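Local atomic coordinates of pseudoalteromonas arctica PAMC 21717 (Pseudoalteromonas arctica, PDB entry 5YL7), a protein that cleaves peptide bonds in proteins as a cold-active, calcium-binding serine protease of the subtilase family. Residues 52-57 with 127-132; 105-110 with 119-124; 165-170 with 195-200; 169-174 with 283-288. One frame throughout, in Å; residues are numbered along the deposited sequence.

Overall arrangement
Interaction 1 opens first and closes the longer loop, from 52 to 132, tying the chain before strand 58-59 to strand 126-131 at one side of the parallel sheet. Interaction 2 closes inside it and joins the end of helix 100-109 to the chain leading into strand 126-131. The two touch at Asn53 and Ala109. Further on, interactions 3 and 4 both start from strand 167-170. Interaction 3 closes early, after helix 180-191, and pairs neighbouring strands of the sheet. Interaction 4 spans a longer loop to helix 280-297, on one face of that sheet. Interaction 2 also reaches this helix, for Val108 packs on Pro285.

Interaction 1. Residues 52-57 with 127-132; sequences ANILPG and VVPVRV
Val127 O is approached by two groups of the loop 52-57. Leu55 N donates a nearly straight bond to it (2.8 Å), and the CA of Ile54 adds a CA-H...O contact. Val127 N in turn bonds Asn53 O (2.8 Å). Together they form a single beta bridge, which brings the loop against strand 126-131 of the parallel subtilase sheet just before strand 58-59 pairs there. Ile54 lies alongside Val127, pointing the same way, and its CD1 meets CG1 of Val127 at 4.0 Å. Its CG2, anti to the backbone N, reaches instead to CG of Pro129. An alanine in place of Ile54 would lack both branches, and is likely to open a gap beside Val127 CG1 and the Pro129 ring. Leu55 crosses Val128, with CD1 against CG2 at 3.9 Å. The other methyl of Val128, CG1, touches the carbonyl oxygen of Pro56. Asn53 turns its amide away from the strand, and ND2 bonds Ala109 O. Beyond the bridge, Pro129 has no N-H to offer, and Leu55 O rests on its ring CD at 3.1 Å. Last comes a CA-H...O contact, Gly57 CA to Pro129 O, at 3.2 Å.

Interaction 2. Residues 105-110 with 119-124; sequences AGTVAA and AGVAYN
Two backbone hydrogen bonds join Thr107 and Val108 to the segment 119-124. Val121 N donates to Thr107 O (2.9 Å) in an almost straight line, at 174°. Ala122 N donates to Val108 O (2.8 Å) along a more bent path. These carbonyls lie near the C-terminal end of helix 100-109, and the incoming chain supplies the N-H groups that satisfy them.

A water adds a third link. It donates to Ala119 O at 3.0 Å and, more weakly, to Gly106 O. Gly106 O already takes the N-H of Ala110 within its own segment, and Ala119 O also bonds the hydroxyl of Tyr14.

Packing fills the rest. Val121 CG2 lies against Thr107 O at 3.3 Å, and it meets Thr107 CG2 as the two side chains lie side by side. Ala109 CB faces Ala122 O, and Ala122 CB faces Val108 O. Gly120 fits tightly, since a CB there would clash with the N of Ala110. Tyr123 puts only its CB on Ala110 O (3.5 Å). Its ring lies off the helix end, with CG in the crowded position between backbone N and carbonyl carbon (chi1 57°), and meets Trp27 edge-to-face.

The contact closes the base of a short loop. That loop supplies Val111, Asn114, Glu116 and Val118 to a calcium ion also bound by Asp5 and Asp49, as in the strong calcium site of subtilisins.

Interaction 3. Residues 165-170 with 195-200; sequences ADVINM and VVVIAA
Ile168 and Val196 lie side by side in the tight middle of this strand pair. Ile168 CG2, anti to the backbone N, sits beside Val196 CG1. The bonds here are short, from Ile168 N to Val195 O and from Val197 N to Ile168 O (both 2.8 Å). The end of Met170, on the same face, lies near Val196 and Ile198, but its exact position is doubtful. Helix 140-150 covers this face with Ile143 and Ile147. The other face carries Val167, Asn169, Val195 and Val197, where Val167 CG2 meets Val195 CG1.

The strands 167-170 and 195-199 are parallel neighbours in the central subtilase sheet, their directions 18° apart. The bonds at the ends are longer. Val195 N to Asp166 O and Ala199 N to Met170 O are both 3.1 Å, and the first is the less straight at hydrogen (152°). Asp166 is also the partly exposed residue of the contact. It leaves the backbone away from strand 195-199, and OD2 bonds Val36 N.

Apart from Asn169, the side chains that meet across the paired strands are apolar. Across the pair, polar bonding is done by the backbone, and five N-H...O bonds satisfy backbone groups in a mostly buried, apolar setting.

Interaction 4. Residues 169-174 with 283-288; sequences NMSLGG and AAPHVA
Asn169 leaves strand 167-170 toward helix 280-297, with CG anti to the backbone N (chi1 -173°). Its CB first meets the methyl of Ala288 at 3.9 Å. CG comes next and is 4.1 Å from Pro285 CA. At the tip, which amide atom is oxygen and which nitrogen is uncertain; the one modelled as OD1 is 3.2 Å from Ala284 C and 3.5 Å from Ala288 CB. The amide end thus rests on the peptide link between Ala284 and Pro285, at the kink of the helix. An alanine in place of Asn169 would stop at CB, and would probably open a gap at this link and leave the helix kink without its polar neighbour.

Ser171 is the second side chain in the contact and the centre of an inverse gamma turn that ends the strand. Its OG touches Pro285 CD at 3.6 Å and Ala284 CB at 3.8 Å. Its strongest polar partner is Ser281 O, one turn back along the helix. Pro285 has no N-H to give that carbonyl, and the hydroxyl of Ser171 supplies a bond instead.

Ser281 probably forms the catalytic triad with His100, which Ser171 touches, and Asp41. Past the turn, Gly173 makes backbone hydrogen bonds to a bound peptide. This is consistent with the subtilase active site, where the segment that pairs with substrate lies against the helix of the probable nucleophile.

Interaction 1. Residues 52-57 with 127-132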
# COMPACT_ATOMS: atom_id res chain seq x y z
N ALA A 52 16.56 -5.76 0.14
CA ALA A 52 16.77 -6.84 -0.81
C ALA A 52 15.62 -7.09 -1.76
O ALA A 52 15.72 -7.72 -2.80
CB ALA A 52 17.10 -8.14 -0.15
N ASN A 53 14.37 -6.64 -1.32
CA ASN A 53 13.18 -6.79 -2.14
C ASN A 53 12.83 -5.55 -2.87
O ASN A 53 11.72 -5.48 -3.49
CB ASN A 53 12.00 -7.28 -1.29
CG ASN A 53 12.10 -8.71 -0.91
OD1 ASN A 53 12.98 -9.43 -1.46
ND2 ASN A 53 11.26 -9.17 0.02
N ILE A 54 13.66 -4.53 -2.93
CA ILE A 54 13.43 -3.27 -3.67
C ILE A 54 14.11 -3.34 -5.04
O ILE A 54 15.31 -3.73 -5.09
CB ILE A 54 13.93 -2.10 -2.84
CG1 ILE A 54 13.15 -1.91 -1.58
CG2 ILE A 54 14.03 -0.80 -3.66
CD1 ILE A 54 11.77 -1.39 -1.76
N LEU A 55 13.42 -2.99 -6.06
CA LEU A 55 13.92 -2.81 -7.42
C LEU A 55 14.11 -1.34 -7.69
O LEU A 55 13.60 -0.47 -7.00
CB LEU A 55 12.93 -3.38 -8.42
CG LEU A 55 12.83 -4.88 -8.44
CD1 LEU A 55 11.60 -5.28 -9.25
CD2 LEU A 55 14.12 -5.43 -9.10
N PRO A 56 14.86 -0.96 -8.74
CA PRO A 56 14.92 0.39 -9.15
C PRO A 56 13.52 0.94 -9.44
O PRO A 56 12.65 0.24 -9.94
CB PRO A 56 15.70 0.34 -10.50
CG PRO A 56 16.56 -0.86 -10.34
CD PRO A 56 15.68 -1.83 -9.58
N GLY A 57 13.32 2.20 -9.13
CA GLY A 57 12.03 2.90 -9.33
C GLY A 57 12.18 4.20 -9.98
O GLY A 57 13.07 4.43 -10.82
N VAL A 127 9.32 -5.02 -4.89
CA VAL A 127 8.65 -3.71 -4.90
C VAL A 127 9.41 -2.74 -5.76
O VAL A 127 10.64 -2.57 -5.60
CB VAL A 127 8.49 -3.17 -3.52
CG1 VAL A 127 8.12 -1.67 -3.48
CG2 VAL A 127 7.46 -3.95 -2.75
N VAL A 128 8.67 -2.08 -6.65
CA VAL A 128 9.20 -0.90 -7.39
C VAL A 128 8.69 0.31 -6.67
O VAL A 128 7.46 0.58 -6.63
CB VAL A 128 8.74 -0.90 -8.85
CG1 VAL A 128 9.04 0.37 -9.57
CG2 VAL A 128 9.35 -2.07 -9.57
N PRO A 129 9.53 1.11 -6.07
CA PRO A 129 9.13 2.31 -5.42
C PRO A 129 8.92 3.44 -6.39
O PRO A 129 9.81 3.73 -7.18
CB PRO A 129 10.29 2.62 -4.47
CG PRO A 129 11.49 2.07 -5.21
CD PRO A 129 10.99 0.87 -5.96
N VAL A 130 7.73 4.02 -6.42
CA VAL A 130 7.40 5.15 -7.29
C VAL A 130 7.08 6.28 -6.40
O VAL A 130 6.04 6.31 -5.72
CB VAL A 130 6.28 4.78 -8.27
CG1 VAL A 130 6.06 5.93 -9.25
CG2 VAL A 130 6.60 3.52 -9.01
N ARG A 131 8.00 7.24 -6.31
CA ARG A 131 7.89 8.33 -5.39
C ARG A 131 7.01 9.41 -6.00
O ARG A 131 7.39 10.03 -6.99
CB ARG A 131 9.24 8.87 -4.90
CG ARG A 131 9.12 10.04 -4.01
CD ARG A 131 10.44 10.32 -3.28
NE ARG A 131 10.22 11.40 -2.36
CZ ARG A 131 10.62 12.68 -2.43
NH1 ARG A 131 11.37 13.07 -3.43
NH2 ARG A 131 10.23 13.54 -1.53
N VAL A 132 5.86 9.65 -5.39
CA VAL A 132 4.90 10.64 -5.86
C VAL A 132 4.47 11.60 -4.82
O VAL A 132 3.81 12.61 -5.17
CB VAL A 132 3.68 9.95 -6.51
CG1 VAL A 132 4.06 9.03 -7.69
CG2 VAL A 132 2.85 9.20 -5.49

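Interaction 2. Residues 105-110 with 119-124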
# COMPACT_ATOMS: atom_id res chain seq x y z
N ALA A 105 5.69 -0.22 1.96
CA ALA A 105 6.46 -1.22 1.22
C ALA A 105 6.78 -2.47 2.05
O ALA A 105 6.83 -3.56 1.49
CB ALA A 105 7.73 -0.61 0.63
N GLY A 106 7.08 -2.25 3.35
CA GLY A 106 7.33 -3.40 4.21
C GLY A 106 6.15 -4.31 4.41
O GLY A 106 6.31 -5.54 4.50
N THR A 107 4.92 -3.73 4.42
CA THR A 107 3.77 -4.59 4.49
C THR A 107 3.66 -5.43 3.24
O THR A 107 3.34 -6.63 3.29
CB THR A 107 2.45 -3.77 4.72
OG1 THR A 107 2.63 -3.05 5.96
CG2 THR A 107 1.26 -4.61 4.72
N VAL A 108 3.95 -4.83 2.09
CA VAL A 108 3.90 -5.63 0.85
C VAL A 108 4.98 -6.71 0.81
O VAL A 108 4.65 -7.89 0.50
CB VAL A 108 4.05 -4.75 -0.40
CG1 VAL A 108 4.08 -5.63 -1.67
CG2 VAL A 108 2.92 -3.70 -0.44
N ALA A 109 6.20 -6.38 1.15
CA ALA A 109 7.32 -7.28 0.83
C ALA A 109 8.55 -7.07 1.74
O ALA A 109 9.68 -7.27 1.27
CB ALA A 109 7.65 -7.19 -0.63
N ALA A 110 8.40 -6.88 3.04
CA ALA A 110 9.55 -6.98 3.94
C ALA A 110 10.17 -8.35 3.73
O ALA A 110 9.54 -9.37 3.50
CB ALA A 110 9.18 -6.81 5.38
N ALA A 119 7.78 -9.60 8.90
CA ALA A 119 7.49 -10.25 7.68
C ALA A 119 6.66 -9.37 6.76
O ALA A 119 6.12 -8.35 7.20
CB ALA A 119 6.77 -11.57 7.97
N GLY A 120 6.64 -9.76 5.50
CA GLY A 120 5.84 -9.08 4.48
C GLY A 120 4.78 -10.00 3.98
O GLY A 120 4.86 -11.24 4.02
N VAL A 121 3.67 -9.46 3.41
CA VAL A 121 2.57 -10.28 2.91
C VAL A 121 2.98 -11.08 1.72
O VAL A 121 2.64 -12.27 1.62
CB VAL A 121 1.38 -9.34 2.59
CG1 VAL A 121 0.27 -10.12 1.92
CG2 VAL A 121 0.87 -8.68 3.87
N ALA A 122 3.61 -10.45 0.75
CA ALA A 122 4.08 -11.09 -0.48
C ALA A 122 5.59 -11.04 -0.46
O ALA A 122 6.23 -10.38 -1.27
CB ALA A 122 3.50 -10.47 -1.72
N TYR A 123 6.20 -11.82 0.46
CA TYR A 123 7.59 -11.64 0.82
C TYR A 123 8.59 -12.16 -0.23
O TYR A 123 9.80 -11.80 -0.10
CB TYR A 123 7.89 -12.20 2.19
CG TYR A 123 7.57 -13.65 2.40
CD1 TYR A 123 8.42 -14.66 1.92
CD2 TYR A 123 6.50 -14.04 3.10
CE1 TYR A 123 8.19 -16.00 2.20
CE2 TYR A 123 6.22 -15.37 3.36
CZ TYR A 123 7.11 -16.31 2.93
OH TYR A 123 6.87 -17.66 3.29
N ASN A 124 8.13 -12.88 -1.23
CA ASN A 124 9.03 -13.23 -2.38
C ASN A 124 8.73 -12.44 -3.63
O ASN A 124 9.35 -12.63 -4.64
CB ASN A 124 8.98 -14.73 -2.65
CG ASN A 124 9.77 -15.54 -1.66
OD1 ASN A 124 10.76 -15.12 -1.12
ND2 ASN A 124 9.19 -16.68 -1.30
O HOH W 1 5.90 -5.41 7.56

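Interaction 3. Residues 165-170 with 195-200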
# COMPACT_ATOMS: atom_id res chain seq x y z
N ALA A 165 4.89 -3.40 -13.35
CA ALA A 165 4.22 -3.98 -12.18
C ALA A 165 3.02 -4.80 -12.52
O ALA A 165 2.24 -4.44 -13.40
CB ALA A 165 3.88 -2.92 -11.17
N ASP A 166 2.82 -5.86 -11.80
CA ASP A 166 1.58 -6.61 -11.79
C ASP A 166 0.47 -6.00 -10.94
O ASP A 166 -0.70 -6.13 -11.20
CB ASP A 166 1.87 -8.04 -11.27
CG ASP A 166 2.95 -8.72 -12.05
OD1 ASP A 166 2.64 -9.08 -13.19
OD2 ASP A 166 4.10 -8.86 -11.66
N VAL A 167 0.94 -5.27 -9.91
CA VAL A 167 0.01 -4.71 -8.89
C VAL A 167 0.52 -3.28 -8.61
O VAL A 167 1.74 -3.10 -8.47
CB VAL A 167 0.05 -5.52 -7.61
CG1 VAL A 167 -0.86 -4.93 -6.54
CG2 VAL A 167 -0.20 -6.97 -7.84
N ILE A 168 -0.39 -2.33 -8.50
CA ILE A 168 -0.09 -0.97 -7.97
C ILE A 168 -0.77 -0.87 -6.65
O ILE A 168 -1.97 -1.20 -6.50
CB ILE A 168 -0.58 0.10 -8.92
CG1 ILE A 168 0.42 0.23 -10.13
CG2 ILE A 168 -0.81 1.42 -8.28
CD1 ILE A 168 -0.17 0.97 -11.29
N ASN A 169 -0.05 -0.34 -5.67
CA ASN A 169 -0.62 0.10 -4.37
C ASN A 169 -0.58 1.59 -4.26
O ASN A 169 0.49 2.20 -4.41
CB ASN A 169 0.16 -0.56 -3.21
CG ASN A 169 -0.48 -0.27 -1.89
OD1 ASN A 169 -1.35 -1.01 -1.43
ND2 ASN A 169 -0.11 0.88 -1.26
N MET A 170 -1.72 2.21 -3.98
CA MET A 170 -1.81 3.65 -3.71
C MET A 170 -2.45 3.82 -2.38
O MET A 170 -3.69 3.92 -2.17
CB MET A 170 -2.66 4.43 -4.75
CG MET A 170 -1.84 4.59 -6.05
SD MET A 170 -2.61 5.81 -7.19
CE MET A 170 -3.33 4.62 -7.60
N VAL A 195 -3.31 -4.59 -11.86
CA VAL A 195 -4.40 -4.34 -10.92
C VAL A 195 -4.03 -3.19 -10.00
O VAL A 195 -2.87 -3.06 -9.59
CB VAL A 195 -4.81 -5.62 -10.18
CG1 VAL A 195 -3.74 -6.10 -9.22
CG2 VAL A 195 -6.14 -5.49 -9.44
N VAL A 196 -5.03 -2.37 -9.66
CA VAL A 196 -4.80 -1.13 -8.91
C VAL A 196 -5.52 -1.22 -7.57
O VAL A 196 -6.76 -1.31 -7.59
CB VAL A 196 -5.24 0.08 -9.73
CG1 VAL A 196 -4.93 1.34 -8.95
CG2 VAL A 196 -4.50 0.13 -11.05
N VAL A 197 -4.78 -1.18 -6.47
CA VAL A 197 -5.32 -1.29 -5.13
C VAL A 197 -5.13 0.00 -4.41
O VAL A 197 -4.02 0.54 -4.40
CB VAL A 197 -4.57 -2.46 -4.40
CG1 VAL A 197 -5.13 -2.61 -2.97
CG2 VAL A 197 -4.75 -3.78 -5.16
N ILE A 198 -6.21 0.51 -3.77
CA ILE A 198 -6.24 1.86 -3.25
C ILE A 198 -6.85 1.89 -1.86
O ILE A 198 -7.81 1.17 -1.53
CB ILE A 198 -7.05 2.80 -4.17
CG1 ILE A 198 -6.45 2.71 -5.59
CG2 ILE A 198 -7.01 4.22 -3.63
CD1 ILE A 198 -7.11 3.58 -6.64
N ALA A 199 -6.23 2.71 -0.99
CA ALA A 199 -6.80 3.04 0.32
C ALA A 199 -8.01 3.91 0.21
O ALA A 199 -7.99 4.96 -0.42
CB ALA A 199 -5.79 3.72 1.16
N ALA A 200 -9.10 3.54 0.93
CA ALA A 200 -10.39 4.33 0.78
C ALA A 200 -10.36 5.59 1.48
O ALA A 200 -11.29 6.46 1.21
CB ALA A 200 -11.53 3.50 1.28

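Interaction 4. Residues 169-174 with 283-288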
# COMPACT_ATOMS: atom_id res chain seq x y z
N ASN A 169 -0.05 -0.34 -5.67
CA ASN A 169 -0.62 0.10 -4.37
C ASN A 169 -0.58 1.59 -4.26
O ASN A 169 0.49 2.20 -4.41
CB ASN A 169 0.16 -0.56 -3.21
CG ASN A 169 -0.48 -0.27 -1.89
OD1 ASN A 169 -1.35 -1.01 -1.43
ND2 ASN A 169 -0.11 0.88 -1.26
N MET A 170 -1.72 2.21 -3.98
CA MET A 170 -1.81 3.65 -3.71
C MET A 170 -2.45 3.82 -2.38
O MET A 170 -3.69 3.92 -2.17
CB MET A 170 -2.66 4.43 -4.75
CG MET A 170 -1.84 4.59 -6.05
SD MET A 170 -2.61 5.81 -7.19
CE MET A 170 -3.33 4.62 -7.60
N SER A 171 -1.60 4.05 -1.36
CA SER A 171 -2.00 4.36 0.04
C SER A 171 -2.02 5.86 0.16
O SER A 171 -1.18 6.47 0.87
CB SER A 171 -1.02 3.71 0.97
OG SER A 171 -1.24 2.33 1.06
N LEU A 172 -2.88 6.53 -0.55
CA LEU A 172 -2.92 8.00 -0.69
C LEU A 172 -4.26 8.44 -1.14
O LEU A 172 -5.06 7.60 -1.65
CB LEU A 172 -1.77 8.47 -1.63
CG LEU A 172 -1.87 7.97 -3.08
CD1 LEU A 172 -2.90 8.75 -3.93
CD2 LEU A 172 -0.56 8.02 -3.83
N GLY A 173 -4.57 9.69 -0.96
CA GLY A 173 -5.81 10.22 -1.53
C GLY A 173 -6.15 11.58 -1.02
O GLY A 173 -5.37 12.25 -0.33
N GLY A 174 -7.32 12.00 -1.43
CA GLY A 174 -7.80 13.35 -1.07
C GLY A 174 -9.30 13.36 -1.27
O GLY A 174 -9.90 12.38 -1.58
N ALA A 283 -4.11 -0.88 5.41
CA ALA A 283 -4.98 -1.96 4.90
C ALA A 283 -4.69 -2.26 3.44
O ALA A 283 -4.59 -3.43 3.03
CB ALA A 283 -6.44 -1.52 5.11
N ALA A 284 -4.56 -1.23 2.61
CA ALA A 284 -4.30 -1.42 1.17
C ALA A 284 -3.12 -2.33 0.86
O ALA A 284 -3.32 -3.24 0.03
CB ALA A 284 -4.20 -0.06 0.47
N PRO A 285 -1.98 -2.17 1.48
CA PRO A 285 -0.81 -3.07 1.07
C PRO A 285 -1.05 -4.48 1.50
O PRO A 285 -0.42 -5.37 0.90
CB PRO A 285 0.38 -2.40 1.72
CG PRO A 285 -0.23 -1.57 2.83
CD PRO A 285 -1.46 -1.02 2.25
N HIS A 286 -1.87 -4.77 2.50
CA HIS A 286 -2.27 -6.17 2.73
C HIS A 286 -2.94 -6.70 1.52
O HIS A 286 -2.68 -7.87 1.07
CB HIS A 286 -3.15 -6.29 3.96
CG HIS A 286 -2.47 -6.14 5.31
ND1 HIS A 286 -2.29 -4.95 5.95
CD2 HIS A 286 -1.92 -7.10 6.14
CE1 HIS A 286 -1.67 -5.21 7.10
NE2 HIS A 286 -1.45 -6.50 7.25
N VAL A 287 -3.88 -5.95 0.95
CA VAL A 287 -4.61 -6.39 -0.23
C VAL A 287 -3.70 -6.44 -1.48
O VAL A 287 -3.82 -7.41 -2.25
CB VAL A 287 -5.84 -5.51 -0.45
CG1 VAL A 287 -6.63 -5.90 -1.69
CG2 VAL A 287 -6.67 -5.50 0.78
N ALA A 288 -2.81 -5.50 -1.63
CA ALA A 288 -1.86 -5.53 -2.74
C ALA A 288 -1.00 -6.75 -2.62
O ALA A 288 -0.71 -7.37 -3.62
CB ALA A 288 -1.05 -4.24 -2.77